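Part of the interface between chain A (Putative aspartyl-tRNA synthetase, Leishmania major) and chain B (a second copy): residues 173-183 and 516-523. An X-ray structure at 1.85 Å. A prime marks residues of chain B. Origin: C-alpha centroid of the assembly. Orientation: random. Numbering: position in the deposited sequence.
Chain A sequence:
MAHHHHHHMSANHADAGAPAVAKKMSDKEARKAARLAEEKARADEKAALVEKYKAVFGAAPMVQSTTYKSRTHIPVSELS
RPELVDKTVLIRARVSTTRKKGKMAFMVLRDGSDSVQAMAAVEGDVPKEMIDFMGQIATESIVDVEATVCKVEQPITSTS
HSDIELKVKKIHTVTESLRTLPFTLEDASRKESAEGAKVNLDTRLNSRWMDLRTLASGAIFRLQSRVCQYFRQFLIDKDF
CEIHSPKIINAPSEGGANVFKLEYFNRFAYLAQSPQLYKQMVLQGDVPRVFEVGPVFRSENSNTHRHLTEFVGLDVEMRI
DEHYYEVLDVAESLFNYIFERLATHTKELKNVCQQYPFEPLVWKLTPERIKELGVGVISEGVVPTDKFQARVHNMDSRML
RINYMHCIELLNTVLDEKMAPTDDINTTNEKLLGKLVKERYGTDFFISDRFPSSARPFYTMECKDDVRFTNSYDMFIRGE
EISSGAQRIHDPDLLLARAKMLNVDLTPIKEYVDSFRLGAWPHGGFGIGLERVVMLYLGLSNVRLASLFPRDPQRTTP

Chain A 173-183: TVTESLRTLPF
Chain B (516-523) FRLGAWPH

Two irregular segments lie against each other here, burying 440 Å² between them. Chain A turns a corner at Val174 (phi/psi -85/-55), passes through Thr175 as strand, stays extended from Glu176 (-101/135) to Leu178 (-51/146), and bends at Arg179 (-79/-12) and Pro182 (-63/-27). Chain B has no regular helix or strand; it begins in turn-like conformations and becomes extended from Gly519′ on. The nearest CA pair across the stretches gives the register, Ser177 CA to Leu518′ CA at 4.0 Å. From there the chains run antiparallel: Val174 and Thr175 meet Ala520′ and Pro522′, while Leu178, Leu181 and Pro182 meet the side chain of Leu518′.

Phe516′ (-92/2, chi1 m) keeps its ring out of reach and contributes its carbonyl. A water accepts from Gly519′ N at 3.0 Å and lies 2.7 Å from Phe516′ O and 3.0 Å from Glu176 O, linking Glu176 O and Gly519′ N, which are 4.1 Å apart.

Arg517′ (-93/-13; chi1 m, chi2 and chi3 t, chi4 -86°) acts through its backbone: Leu178 N donates to Arg517′ O at 3.1 Å, nearly straight at 165°. Its guanidinium leads away, leaving the aliphatic start of the chain near Leu178, with Leu178 CD1 4.0 Å from Arg517′ CB.

Leu518′ (-107/43; m, t) is the hydrophobic plug, with 91 Å² covered. Its CA-to-CB bond points away overall, yet its methyls reach these side chains. Leu518′ CD1 lies 3.5 Å from Pro182 CD, and Leu518′ CD2 lies 4.1 Å from both Leu178 CB and Leu181 CD2. Both chain A leucines are m, t. Ser177 (-83/151, chi1 t) turns its hydroxyl back to its own chain, Ser177 OG donating to Leu178 O at 2.9 Å; this spends the proton locally while Ser177 OG packs 3.2 Å from Leu518′ CA.

Gly519′ (83/128) is called for by its own backbone angles, which would jam a CB against the carbonyl O of Leu518′. Thr175 OG1 lies 3.6 Å from Gly519′ CA.

Ala520′ (-133/146) offers its carbonyl to Thr175 (-134/148, chi1 p): Thr175 OG1 donates to Ala520′ O at 2.7 Å. Thr175 OG1 is also 2.8 Å from Ala520′ N.

Trp521′ (-88/136; chi1 m, chi2 92°) points away from chain A. Pro522′ (-57/141, C-gamma exo) ends the contact with an apolar touch, Val174 CG1 to Pro522′ CG at 4.1 Å, Val174 being t. His523′ (-161/168, chi1 p) bonds back within its own chain, His523′ ND1 donating to Trp521′ O at 2.7 Å.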

# COMPACT_ATOMS: atom_id res chain seq x y z
N THR A 173 33.92 -3.13 17.13
CA THR A 173 33.23 -2.73 15.91
C THR A 173 32.49 -3.92 15.32
O THR A 173 33.03 -5.03 15.24
CB THR A 173 34.18 -2.14 14.87
OG1 THR A 173 35.31 -2.99 14.69
CG2 THR A 173 34.65 -0.69 15.27
N VAL A 174 31.25 -3.67 14.94
CA VAL A 174 30.46 -4.63 14.19
C VAL A 174 30.76 -4.50 12.70
O VAL A 174 31.13 -5.48 12.04
CB VAL A 174 28.96 -4.42 14.50
CG1 VAL A 174 28.07 -5.30 13.62
CG2 VAL A 174 28.69 -4.68 15.98
N THR A 175 30.62 -3.29 12.14
CA THR A 175 31.17 -2.95 10.84
C THR A 175 31.88 -1.61 10.93
O THR A 175 31.48 -0.73 11.69
CB THR A 175 30.09 -2.88 9.75
OG1 THR A 175 29.08 -1.95 10.15
CG2 THR A 175 29.46 -4.24 9.52
N GLU A 176 32.93 -1.45 10.14
CA GLU A 176 33.70 -0.22 10.12
C GLU A 176 33.31 0.63 8.92
O GLU A 176 33.17 0.11 7.80
CB GLU A 176 35.20 -0.51 10.08
CG GLU A 176 35.65 -1.42 11.18
CD GLU A 176 37.14 -1.65 11.12
OE1 GLU A 176 37.71 -2.14 12.11
OE2 GLU A 176 37.74 -1.31 10.08
N SER A 177 33.12 1.91 9.16
CA SER A 177 32.87 2.86 8.09
C SER A 177 34.19 3.29 7.48
O SER A 177 35.22 3.31 8.15
CB SER A 177 32.11 4.08 8.63
OG SER A 177 31.91 5.07 7.64
N LEU A 178 34.15 3.62 6.19
CA LEU A 178 35.22 4.42 5.63
C LEU A 178 35.46 5.66 6.49
O LEU A 178 34.53 6.23 7.09
CB LEU A 178 34.88 4.83 4.20
CG LEU A 178 34.74 3.66 3.22
CD1 LEU A 178 34.37 4.15 1.83
CD2 LEU A 178 36.03 2.84 3.18
N ARG A 179 36.72 6.09 6.57
CA ARG A 179 37.05 7.35 7.22
C ARG A 179 36.77 8.55 6.33
O ARG A 179 36.79 9.68 6.82
CB ARG A 179 38.52 7.37 7.64
CG ARG A 179 38.90 6.17 8.46
CD ARG A 179 40.33 6.31 9.02
NE ARG A 179 40.65 5.18 9.89
CZ ARG A 179 40.35 5.14 11.18
NH1 ARG A 179 39.74 6.17 11.76
NH2 ARG A 179 40.67 4.07 11.91
N THR A 180 36.51 8.32 5.04
CA THR A 180 36.14 9.36 4.09
C THR A 180 34.63 9.28 3.84
O THR A 180 34.14 8.32 3.23
CB THR A 180 36.91 9.20 2.79
OG1 THR A 180 38.30 9.07 3.09
CG2 THR A 180 36.69 10.40 1.89
N LEU A 181 33.90 10.26 4.34
CA LEU A 181 32.45 10.33 4.19
C LEU A 181 32.10 11.22 3.00
O LEU A 181 32.84 12.15 2.68
CB LEU A 181 31.80 10.89 5.46
CG LEU A 181 31.97 10.07 6.74
CD1 LEU A 181 31.34 10.78 7.91
CD2 LEU A 181 31.34 8.70 6.56
N PRO A 182 30.98 10.96 2.32
CA PRO A 182 30.58 11.88 1.23
C PRO A 182 30.26 13.27 1.74
O PRO A 182 30.37 14.24 0.98
CB PRO A 182 29.34 11.19 0.64
CG PRO A 182 28.81 10.33 1.74
CD PRO A 182 30.02 9.87 2.52
N PHE A 183 29.84 13.38 2.99
CA PHE A 183 29.56 14.62 3.71
C PHE A 183 29.33 14.20 5.15
O PHE A 183 29.05 13.03 5.42
CB PHE A 183 28.34 15.37 3.14
CG PHE A 183 27.13 14.49 2.93
CD1 PHE A 183 26.82 13.99 1.68
CD2 PHE A 183 26.29 14.16 3.99
CE1 PHE A 183 25.71 13.18 1.48
CE2 PHE A 183 25.17 13.34 3.81
CZ PHE A 183 24.88 12.86 2.55
N PHE B 516 26.76 -0.00 1.68
CA PHE B 516 27.30 -0.79 2.79
C PHE B 516 28.64 -0.30 3.28
O PHE B 516 29.20 -0.92 4.20
CB PHE B 516 27.42 -2.26 2.39
CG PHE B 516 26.13 -2.84 1.90
CD1 PHE B 516 25.08 -3.07 2.78
CD2 PHE B 516 25.94 -3.09 0.54
CE1 PHE B 516 23.87 -3.58 2.32
CE2 PHE B 516 24.73 -3.59 0.08
CZ PHE B 516 23.70 -3.85 0.98
N ARG B 517 29.19 0.77 2.72
CA ARG B 517 30.58 1.10 3.02
C ARG B 517 30.76 2.07 4.17
O ARG B 517 31.89 2.24 4.65
CB ARG B 517 31.29 1.67 1.78
CG ARG B 517 31.37 0.70 0.60
CD ARG B 517 32.20 1.31 -0.53
NE ARG B 517 32.14 0.57 -1.80
CZ ARG B 517 32.92 -0.47 -2.10
NH1 ARG B 517 33.80 -0.94 -1.24
NH2 ARG B 517 32.81 -1.06 -3.29
N LEU B 518 29.68 2.72 4.62
CA LEU B 518 29.75 3.73 5.68
C LEU B 518 29.16 3.18 6.97
O LEU B 518 28.42 3.86 7.68
CB LEU B 518 29.03 5.02 5.25
CG LEU B 518 29.41 5.52 3.85
CD1 LEU B 518 28.62 6.80 3.44
CD2 LEU B 518 30.93 5.76 3.78
N GLY B 519 29.51 1.93 7.30
CA GLY B 519 28.92 1.23 8.42
C GLY B 519 27.60 0.61 8.00
O GLY B 519 26.74 1.28 7.41
N ALA B 520 27.43 -0.69 8.27
CA ALA B 520 26.24 -1.39 7.86
C ALA B 520 25.71 -2.23 9.01
O ALA B 520 26.48 -2.77 9.81
CB ALA B 520 26.49 -2.29 6.63
N TRP B 521 24.40 -2.34 9.08
CA TRP B 521 23.75 -3.20 10.05
C TRP B 521 23.59 -4.60 9.47
O TRP B 521 23.17 -4.75 8.31
CB TRP B 521 22.36 -2.65 10.39
CG TRP B 521 22.33 -1.27 11.01
CD1 TRP B 521 22.20 -0.07 10.36
CD2 TRP B 521 22.34 -0.97 12.41
NE1 TRP B 521 22.19 0.96 11.27
CE2 TRP B 521 22.27 0.43 12.54
CE3 TRP B 521 22.44 -1.76 13.57
CZ2 TRP B 521 22.28 1.07 13.78
CZ3 TRP B 521 22.44 -1.13 14.80
CH2 TRP B 521 22.37 0.28 14.90
N PRO B 522 23.88 -5.65 10.25
CA PRO B 522 23.44 -6.99 9.82
C PRO B 522 21.93 -6.95 9.62
O PRO B 522 21.21 -6.30 10.38
CB PRO B 522 23.84 -7.90 10.99
CG PRO B 522 24.94 -7.14 11.74
CD PRO B 522 24.52 -5.66 11.58
N HIS B 523 21.45 -7.63 8.57
CA HIS B 523 20.04 -7.55 8.23
C HIS B 523 19.64 -8.73 7.35
O HIS B 523 20.48 -9.45 6.80
CB HIS B 523 19.73 -6.22 7.53
CG HIS B 523 20.46 -6.04 6.24
ND1 HIS B 523 21.79 -5.68 6.17
CD2 HIS B 523 20.04 -6.16 4.95
CE1 HIS B 523 22.15 -5.57 4.91
NE2 HIS B 523 21.11 -5.86 4.15
O HOH W 1 30.67 -0.65 6.39